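Local structure of CRISPR-associated endonuclease Cas1 (Thermotoga maritima, 4XTK) at residues 164-169 with 245-250. The protein probably acts as a metal-dependent double-stranded DNA endonuclease in CRISPR adaptive immunity, working as a homodimer that joins with a Cas2 homodimer. Numbering follows the deposited sequence.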
loop_
_atom_site.group_PDB
_atom_site.type_symbol
_atom_site.label_atom_id
_atom_site.label_comp_id
_atom_site.label_asym_id
_atom_site.label_seq_id
_atom_site.Cartn_x
_atom_site.Cartn_y
_atom_site.Cartn_z
ATOM N N SER E 164 20.502 -20.417 26.052
ATOM C CA SER E 164 21.184 -21.400 26.888
ATOM C C SER E 164 20.886 -21.149 28.357
ATOM O O SER E 164 20.773 -22.091 29.139
ATOM C CB SER E 164 22.696 -21.372 26.655
ATOM O OG SER E 164 23.024 -21.879 25.373
ATOM N N MET E 165 20.754 -19.880 28.732
ATOM C CA MET E 165 20.447 -19.544 30.115
ATOM C C MET E 165 18.990 -19.869 30.413
ATOM O O MET E 165 18.642 -20.214 31.540
ATOM C CB MET E 165 20.739 -18.071 30.408
ATOM C CG MET E 165 22.199 -17.656 30.219
ATOM S SD MET E 165 23.372 -18.634 31.188
ATOM C CE MET E 165 22.652 -18.560 32.824
ATOM N N ILE E 166 18.145 -19.770 29.390
ATOM C CA ILE E 166 16.725 -20.088 29.525
ATOM C C ILE E 166 16.534 -21.574 29.810
ATOM O O ILE E 166 15.618 -21.966 30.529
ATOM C CB ILE E 166 15.938 -19.694 28.251
ATOM C CG1 ILE E 166 15.872 -18.176 28.115
ATOM C CG2 ILE E 166 14.533 -20.251 28.279
ATOM C CD1 ILE E 166 15.205 -17.501 29.275
ATOM N N ASP E 167 17.423 -22.400 29.267
ATOM C CA ASP E 167 17.330 -23.844 29.451
ATOM C C ASP E 167 17.519 -24.297 30.897
ATOM O O ASP E 167 17.184 -25.430 31.239
ATOM C CB ASP E 167 18.346 -24.554 28.559
ATOM C CG ASP E 167 17.784 -24.892 27.193
ATOM O OD1 ASP E 167 16.542 -24.897 27.047
ATOM O OD2 ASP E 167 18.583 -25.165 26.271
ATOM N N SER E 168 18.046 -23.426 31.752
ATOM C CA SER E 168 18.209 -23.781 33.159
ATOM C C SER E 168 16.881 -23.677 33.906
ATOM O O SER E 168 16.768 -24.108 35.054
ATOM C CB SER E 168 19.270 -22.899 33.823
ATOM O OG SER E 168 18.898 -21.534 33.819
ATOM N N LEU E 169 15.878 -23.105 33.247
ATOM C CA LEU E 169 14.542 -22.981 33.820
ATOM C C LEU E 169 13.620 -24.109 33.374
ATOM O O LEU E 169 12.481 -24.201 33.826
ATOM C CB LEU E 169 13.931 -21.634 33.435
ATOM C CG LEU E 169 14.674 -20.424 33.991
ATOM C CD1 LEU E 169 14.134 -19.147 33.383
ATOM C CD2 LEU E 169 14.567 -20.393 35.510
ATOM N N ARG E 245 8.298 -16.281 27.679
ATOM C CA ARG E 245 7.440 -16.456 28.841
ATOM C C ARG E 245 6.403 -17.541 28.570
ATOM O O ARG E 245 6.138 -18.394 29.417
ATOM C CB ARG E 245 6.751 -15.141 29.209
ATOM C CG ARG E 245 5.602 -15.299 30.199
ATOM C CD ARG E 245 5.277 -13.977 30.872
ATOM N NE ARG E 245 6.416 -13.466 31.634
ATOM C CZ ARG E 245 6.852 -12.211 31.581
ATOM N NH1 ARG E 245 6.242 -11.326 30.798
ATOM N NH2 ARG E 245 7.897 -11.839 32.312
ATOM N N LEU E 246 5.837 -17.507 27.370
ATOM C CA LEU E 246 4.831 -18.474 26.963
ATOM C C LEU E 246 5.431 -19.874 26.856
ATOM O O LEU E 246 4.812 -20.857 27.263
ATOM C CB LEU E 246 4.216 -18.052 25.634
ATOM C CG LEU E 246 2.879 -18.651 25.235
ATOM C CD1 LEU E 246 1.854 -18.361 26.314
ATOM C CD2 LEU E 246 2.453 -18.059 23.904
ATOM N N PHE E 247 6.642 -19.954 26.313
ATOM C CA PHE E 247 7.324 -21.235 26.129
ATOM C C PHE E 247 7.595 -21.928 27.457
ATOM O O PHE E 247 7.314 -23.118 27.614
ATOM C CB PHE E 247 8.635 -21.041 25.361
ATOM C CG PHE E 247 9.628 -22.138 25.582
ATOM C CD1 PHE E 247 9.421 -23.398 25.045
ATOM C CD2 PHE E 247 10.769 -21.913 26.336
ATOM C CE1 PHE E 247 10.335 -24.418 25.260
ATOM C CE2 PHE E 247 11.690 -22.931 26.553
ATOM C CZ PHE E 247 11.471 -24.181 26.013
ATOM N N LEU E 248 8.145 -21.177 28.407
ATOM C CA LEU E 248 8.416 -21.696 29.743
ATOM C C LEU E 248 7.127 -22.127 30.444
ATOM O O LEU E 248 7.016 -23.251 30.936
ATOM C CB LEU E 248 9.142 -20.647 30.591
ATOM C CG LEU E 248 10.624 -20.372 30.314
ATOM C CD1 LEU E 248 11.140 -19.272 31.234
ATOM C CD2 LEU E 248 11.453 -21.634 30.466
ATOM N N ASN E 249 6.154 -21.223 30.483
ATOM C CA ASN E 249 4.904 -21.485 31.180
ATOM C C ASN E 249 4.194 -22.724 30.654
ATOM O O ASN E 249 3.703 -23.539 31.430
ATOM C CB ASN E 249 3.978 -20.272 31.081
ATOM C CG ASN E 249 4.446 -19.114 31.939
ATOM O OD1 ASN E 249 5.475 -19.203 32.612
ATOM N ND2 ASN E 249 3.699 -18.018 31.911
ATOM N N LEU E 250 4.161 -22.879 29.337
ATOM C CA LEU E 250 3.420 -23.984 28.743
ATOM C C LEU E 250 4.108 -25.348 28.922
ATOM O O LEU E 250 3.431 -26.345 29.185
ATOM C CB LEU E 250 3.167 -23.697 27.261
ATOM C CG LEU E 250 2.113 -22.602 27.033
ATOM C CD1 LEU E 250 1.911 -22.316 25.553
ATOM C CD2 LEU E 250 0.787 -22.967 27.695
#
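The ring of F247 turns an edge, not a face, to I166: the methyl CG2 of I166 stands near the ring plane, 4.3 Å from CE2 of F247. The same ring also packs on A189, L192 and I193 of helix 188-208. This is helix-to-helix packing in the helical part of the Cas1 fold, away from the predicted manganese site, and it illustrates how a few apolar side chains can join two helices with no hydrogen bond between the two segments. Here 164-169, at the C-terminal end of helix 148-166, meets helix 230-252 near that helix's own C-terminal end, burying only 173 Å² in all. L248 contributes most of its side and uses both branches. Its CD2 lies between two partners, 4.0 Å from CG2 of I166 and 3.9 Å from CB of L169, while its CD1 meets CD1 of L169 at 3.7 Å. The branched ends cross at a slant. The I166 methyl that serves both F247 and L248 is set by chi1 of -69°, which places CG2 opposite the backbone N and leaves CG1 beside that N. F124 of helix 103-127 packs against both I166 and L248, bringing that helix into the same apolar cluster, and R128 touches L248 and L169. Beyond the apolar contact, the backbone O of L169 accepts a hydrogen bond from ND2 of N252, a polar tie to helix 230-252. Within 164-169, the carbonyl O of M165 accepts two bonds from S168, one from the backbone N at 3.3 Å and one from the hydroxyl, OG lying 2.6 Å from that oxygen and tilted 17° from the carbonyl plane.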